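Local coordinates for putative carboxylesterase (Lactobacillus plantarum WCFS1, PDB 3BJR), which probably hydrolyses carboxylic ester bonds as a putative carboxylesterase, although its natural substrate is not established, at residues A52-P57 with L103-A108; A226-L231 with Y238-F243. All coordinates share one frame; numbering follows the deposited sequence.

The centre of contact 1 (52-57 with 103-108) lies about 6 Å from the centre of the chain, that of contact 2 (226-231 with 238-243) about 15 Å from the same point. Their centres are 21 Å apart and their nearest atoms about 11 Å, so they do not touch. What relates them is one sheet: strands 125-131, 165-168 and 208-213 separate strand 50-56 from strand 238-243. Helix 133-153 touches both helices involved, Y141 meeting L105 of contact 1 while A139 and N142 meet Y227 of contact 2. Contact 1 borders the putative nucleophile elbow G130, S132, G134; contact 2 adjoins the subunit interface.

Contact 1: residues A52-P57 with L103-A108; sequences AIIIVP and LDLGRA
On the helix whose L105 and A108 face strand residues I54 and V56, D104 OD1 is gripped by two groups: the hydroxyl of T30 and R107 NH1. The salt bridge from R107 NH1 to D104 OD1 is 2.7 Å long, but its N-H...O angle of 120° makes the hydrogen bond weak. R107 is modelled in two conformers, so the bridge is certain for one only; T89 holds D104 OD2 independently.

The contact proper is apolar. L105 carries its CG anti to the backbone N (chi1 174°), which brings its branched end to the strand although its CB does not point there. V56 and L105 cross at about a right angle, and V56 CG2 sits 3.9 Å from L105 CD1 and 4.2 Å from L105 CD2, set against the leucine fork. L105 CD1 also lies 4.2 Å from I54 CG2, so one methyl bridges two strand residues. One turn on, I54 CD1 reaches to 4.4 Å from A108 CB. All four side chains are buried.

The axes of segments 52-56 and 103-108 approach to 10.6 Å at 158°, nearly antiparallel. Helix 100-114 thus packs on strand 50-56 while connecting its two neighbours, 82-87 and 125-131: a beta-alpha-beta crossover that passes over an intervening strand, as in alpha/beta hydrolases. V56 also touches the G130, S132, G134 turn, whose GxSxG sequence is consistent with a nucleophile elbow.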
loop_
_atom_site.group_PDB
_atom_site.type_symbol
_atom_site.label_atom_id
_atom_site.label_comp_id
_atom_site.label_asym_id
_atom_site.label_seq_id
_atom_site.Cartn_x
_atom_site.Cartn_y
_atom_site.Cartn_z
ATOM N N ALA A 52 -7.567 22.649 3.904
ATOM C CA ALA A 52 -6.468 23.294 3.206
ATOM C C ALA A 52 -5.313 22.297 3.060
ATOM O O ALA A 52 -5.024 21.517 3.971
ATOM C CB ALA A 52 -6.017 24.543 3.939
ATOM N N ILE A 53 -4.679 22.311 1.886
ATOM C CA ILE A 53 -3.509 21.485 1.596
ATOM C C ILE A 53 -2.297 22.404 1.444
ATOM O O ILE A 53 -2.408 23.445 0.821
ATOM C CB ILE A 53 -3.670 20.672 0.265
ATOM C CG1 ILE A 53 -4.747 19.611 0.419
ATOM C CG2 ILE A 53 -2.374 19.872 -0.030
ATOM C CD1 ILE A 53 -4.245 18.364 1.248
ATOM N N ILE A 54 -1.151 22.011 1.997
ATOM C CA ILE A 54 0.124 22.725 1.766
ATOM C C ILE A 54 1.049 21.728 1.059
ATOM O O ILE A 54 1.513 20.776 1.669
ATOM C CB ILE A 54 0.889 23.208 3.052
ATOM C CG1 ILE A 54 -0.021 24.044 4.002
ATOM C CG2 ILE A 54 2.210 23.954 2.621
ATOM C CD1 ILE A 54 0.501 24.175 5.453
ATOM N N ILE A 55 1.283 21.943 -0.225
ATOM C CA ILE A 55 2.151 21.092 -1.043
ATOM C C ILE A 55 3.603 21.410 -0.711
ATOM O O ILE A 55 3.995 22.577 -0.750
ATOM C CB ILE A 55 1.907 21.335 -2.562
ATOM C CG1 ILE A 55 0.443 21.072 -2.949
ATOM C CG2 ILE A 55 2.936 20.524 -3.523
ATOM C CD1 ILE A 55 -0.001 19.638 -2.906
ATOM N N VAL A 56 4.367 20.404 -0.275
ATOM C CA VAL A 56 5.812 20.556 -0.010
ATOM C C VAL A 56 6.478 19.781 -1.172
ATOM O O VAL A 56 6.499 18.529 -1.193
ATOM C CB VAL A 56 6.221 20.061 1.369
ATOM C CG1 VAL A 56 7.698 20.375 1.616
ATOM C CG2 VAL A 56 5.315 20.703 2.449
ATOM N N PRO A 57 6.941 20.511 -2.196
ATOM C CA PRO A 57 7.421 19.834 -3.386
ATOM C C PRO A 57 8.828 19.229 -3.266
ATOM O O PRO A 57 9.448 19.257 -2.171
ATOM C CB PRO A 57 7.368 20.943 -4.441
ATOM C CG PRO A 57 7.601 22.145 -3.694
ATOM C CD PRO A 57 7.019 21.982 -2.349
ATOM N N LEU A 103 11.174 23.583 9.571
ATOM C CA LEU A 103 10.803 24.775 10.289
ATOM C C LEU A 103 9.949 25.664 9.376
ATOM O O LEU A 103 8.905 26.134 9.800
ATOM C CB LEU A 103 12.043 25.520 10.753
ATOM C CG LEU A 103 12.912 24.822 11.786
ATOM C CD1 LEU A 103 14.071 25.733 12.134
ATOM C CD2 LEU A 103 12.124 24.432 13.041
ATOM N N ASP A 104 10.379 25.847 8.125
ATOM C CA ASP A 104 9.615 26.624 7.125
ATOM C C ASP A 104 8.169 26.101 7.003
ATOM O O ASP A 104 7.238 26.876 6.845
ATOM C CB ASP A 104 10.290 26.549 5.733
ATOM C CG ASP A 104 11.577 27.348 5.627
ATOM O OD1 ASP A 104 11.764 28.311 6.402
ATOM O OD2 ASP A 104 12.376 27.046 4.695
ATOM N N LEU A 105 8.003 24.782 6.999
ATOM C CA LEU A 105 6.663 24.156 6.919
ATOM C C LEU A 105 5.844 24.552 8.168
ATOM O O LEU A 105 4.653 24.859 8.070
ATOM C CB LEU A 105 6.764 22.652 6.784
ATOM C CG LEU A 105 5.466 21.832 6.818
ATOM C CD1 LEU A 105 4.433 22.440 5.848
ATOM C CD2 LEU A 105 5.716 20.333 6.566
ATOM N N GLY A 106 6.488 24.570 9.336
ATOM C CA GLY A 106 5.841 25.020 10.567
ATOM C C GLY A 106 5.369 26.476 10.464
ATOM O O GLY A 106 4.250 26.833 10.884
ATOM N N ARG A 107 6.222 27.321 9.907
ATOM C CA ARG A 107 5.890 28.728 9.734
ATOM C C ARG A 107 4.646 28.859 8.849
ATOM O O ARG A 107 3.778 29.698 9.091
ATOM C CB ARG A 107 7.068 29.471 9.124
ATOM C CG ARG A 107 8.332 29.472 9.983
ATOM C CD ARG A 107 9.451 30.251 9.319
ATOM N NE ARG A 107 10.641 30.351 10.173
ATOM C CZ ARG A 107 11.778 29.665 10.035
ATOM N NH1 ARG A 107 11.976 28.815 9.031
ATOM N NH2 ARG A 107 12.773 29.894 10.894
ATOM N N ALA A 108 4.573 28.008 7.833
ATOM C CA ALA A 108 3.458 27.978 6.895
ATOM C C ALA A 108 2.155 27.520 7.549
ATOM O O ALA A 108 1.117 28.130 7.347
ATOM C CB ALA A 108 3.833 27.086 5.660
#

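Contact 2: residues A226-L231 with Y238-F243; sequences AYATAL and YELHVF
L231 and Y238 cross obliquely, the leucine reaching the tyrosine at its methylene: L231 CD1 is 4.1 Å from Y238 CB. The placement of the tyrosine ring follows from its first torsion, which sets CG between the backbone N and the carbonyl carbon (chi1 71°). The ring consequently folds back toward the helix. A228 CB makes its contact with L240 CD2, at 3.7 Å. The backbones are equally close at both pairs, A228 CA to L240 CA and L231 CA to Y238 CA each measuring 7.1 Å. Within the helix, L231 CG stands 4.1 Å above one face of the Y227 ring, offset toward its rim.

H241 and E239 alternate with these residues along the strand. Their link is nearly straight: H241 NE2 donates to E239 OE2 at 2.9 Å and 177°, meeting the carboxylate on its anti side.

Strand 208-213, helix 222-233 and strand 238-243 form a beta-alpha-beta unit, with helix 133-153 against Y227 and helix 270-281 against E239 and H241. At this edge, L240, H241 and V242 pair antiparallel with a strand of the second subunit, continuing the sheet across the dimer.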
loop_
_atom_site.group_PDB
_atom_site.type_symbol
_atom_site.label_atom_id
_atom_site.label_comp_id
_atom_site.label_asym_id
_atom_site.label_seq_id
_atom_site.Cartn_x
_atom_site.Cartn_y
_atom_site.Cartn_z
ATOM N N ALA A 226 9.456 0.964 6.110
ATOM C CA ALA A 226 9.950 1.031 7.482
ATOM C C ALA A 226 9.219 2.089 8.263
ATOM O O ALA A 226 8.943 1.893 9.427
ATOM C CB ALA A 226 11.443 1.279 7.501
ATOM N N TYR A 227 8.914 3.209 7.627
ATOM C CA TYR A 227 8.175 4.258 8.247
ATOM C C TYR A 227 6.752 3.769 8.556
ATOM O O TYR A 227 6.231 4.046 9.621
ATOM C CB TYR A 227 8.129 5.489 7.313
ATOM C CG TYR A 227 7.542 6.735 7.906
ATOM C CD1 TYR A 227 8.185 7.406 8.910
ATOM C CD2 TYR A 227 6.370 7.296 7.414
ATOM C CE1 TYR A 227 7.638 8.574 9.465
ATOM C CE2 TYR A 227 5.826 8.455 7.966
ATOM C CZ TYR A 227 6.473 9.101 8.984
ATOM O OH TYR A 227 5.950 10.265 9.555
ATOM N N ALA A 228 6.122 3.068 7.612
ATOM C CA ALA A 228 4.757 2.551 7.784
ATOM C C ALA A 228 4.724 1.583 8.953
ATOM O O ALA A 228 3.803 1.590 9.740
ATOM C CB ALA A 228 4.292 1.882 6.511
ATOM N N THR A 229 5.745 0.749 9.051
ATOM C CA THR A 229 5.902 -0.188 10.155
ATOM C C THR A 229 6.003 0.537 11.504
ATOM O O THR A 229 5.458 0.063 12.500
ATOM C CB THR A 229 7.114 -1.065 9.920
ATOM O OG1 THR A 229 7.002 -1.663 8.632
ATOM C CG2 THR A 229 7.202 -2.197 10.935
ATOM N N ALA A 230 6.654 1.699 11.522
ATOM C CA ALA A 230 6.805 2.487 12.740
ATOM C C ALA A 230 5.473 3.115 13.056
ATOM O O ALA A 230 5.086 3.200 14.211
ATOM C CB ALA A 230 7.901 3.577 12.588
ATOM N N LEU A 231 4.785 3.622 12.043
ATOM C CA LEU A 231 3.453 4.160 12.284
ATOM C C LEU A 231 2.539 3.059 12.873
ATOM O O LEU A 231 1.884 3.265 13.894
ATOM C CB LEU A 231 2.867 4.747 10.998
ATOM C CG LEU A 231 3.542 5.995 10.415
ATOM C CD1 LEU A 231 2.982 6.275 9.008
ATOM C CD2 LEU A 231 3.387 7.206 11.327
ATOM N N TYR A 238 -2.915 5.094 9.491
ATOM C CA TYR A 238 -2.228 5.267 8.228
ATOM C C TYR A 238 -2.894 4.508 7.098
ATOM O O TYR A 238 -3.684 3.582 7.286
ATOM C CB TYR A 238 -0.747 4.790 8.330
ATOM C CG TYR A 238 -0.617 3.250 8.453
ATOM C CD1 TYR A 238 -0.880 2.627 9.622
ATOM C CD2 TYR A 238 -0.245 2.456 7.364
ATOM C CE1 TYR A 238 -0.809 1.253 9.739
ATOM C CE2 TYR A 238 -0.170 1.069 7.476
ATOM C CZ TYR A 238 -0.470 0.484 8.657
ATOM O OH TYR A 238 -0.424 -0.874 8.850
ATOM N N GLU A 239 -2.525 4.891 5.901
ATOM C CA GLU A 239 -2.814 4.123 4.731
ATOM C C GLU A 239 -1.557 4.147 3.854
ATOM O O GLU A 239 -0.904 5.136 3.777
ATOM C CB GLU A 239 -4.053 4.712 4.072
ATOM C CG GLU A 239 -4.470 4.117 2.829
ATOM C CD GLU A 239 -5.938 4.311 2.509
ATOM O OE1 GLU A 239 -6.780 4.166 3.369
ATOM O OE2 GLU A 239 -6.242 4.590 1.372
ATOM N N LEU A 240 -1.188 3.015 3.289
ATOM C CA LEU A 240 0.005 2.877 2.473
ATOM C C LEU A 240 -0.315 2.219 1.126
ATOM O O LEU A 240 -0.922 1.176 1.086
ATOM C CB LEU A 240 1.061 2.040 3.206
ATOM C CG LEU A 240 2.355 1.610 2.508
ATOM C CD1 LEU A 240 3.293 2.811 2.269
ATOM C CD2 LEU A 240 3.059 0.554 3.320
ATOM N N HIS A 241 0.166 2.816 0.046
ATOM C CA HIS A 241 0.024 2.312 -1.319
ATOM C C HIS A 241 1.361 2.320 -2.021
ATOM O O HIS A 241 1.904 3.381 -2.299
ATOM C CB HIS A 241 -0.968 3.197 -2.044
ATOM C CG HIS A 241 -2.333 3.160 -1.425
ATOM N ND1 HIS A 241 -3.216 2.129 -1.656
ATOM C CD2 HIS A 241 -2.952 3.996 -0.558
ATOM C CE1 HIS A 241 -4.313 2.323 -0.949
ATOM N NE2 HIS A 241 -4.185 3.454 -0.285
ATOM N N VAL A 242 1.939 1.136 -2.229
ATOM C CA VAL A 242 3.207 0.972 -2.964
ATOM C C VAL A 242 2.814 0.411 -4.345
ATOM O O VAL A 242 2.474 -0.759 -4.483
ATOM C CB VAL A 242 4.236 0.075 -2.226
ATOM C CG1 VAL A 242 5.607 0.192 -2.873
ATOM C CG2 VAL A 242 4.379 0.493 -0.802
ATOM N N PHE A 243 2.820 1.282 -5.343
ATOM C CA PHE A 243 2.416 0.933 -6.693
ATOM C C PHE A 243 3.605 0.580 -7.575
ATOM O O PHE A 243 4.704 1.087 -7.377
ATOM C CB PHE A 243 1.809 2.159 -7.401
ATOM C CG PHE A 243 0.483 2.653 -6.878
ATOM C CD1 PHE A 243 -0.700 2.194 -7.446
ATOM C CD2 PHE A 243 0.418 3.658 -5.945
ATOM C CE1 PHE A 243 -1.922 2.662 -7.037
ATOM C CE2 PHE A 243 -0.795 4.158 -5.552
ATOM C CZ PHE A 243 -1.987 3.621 -6.087
#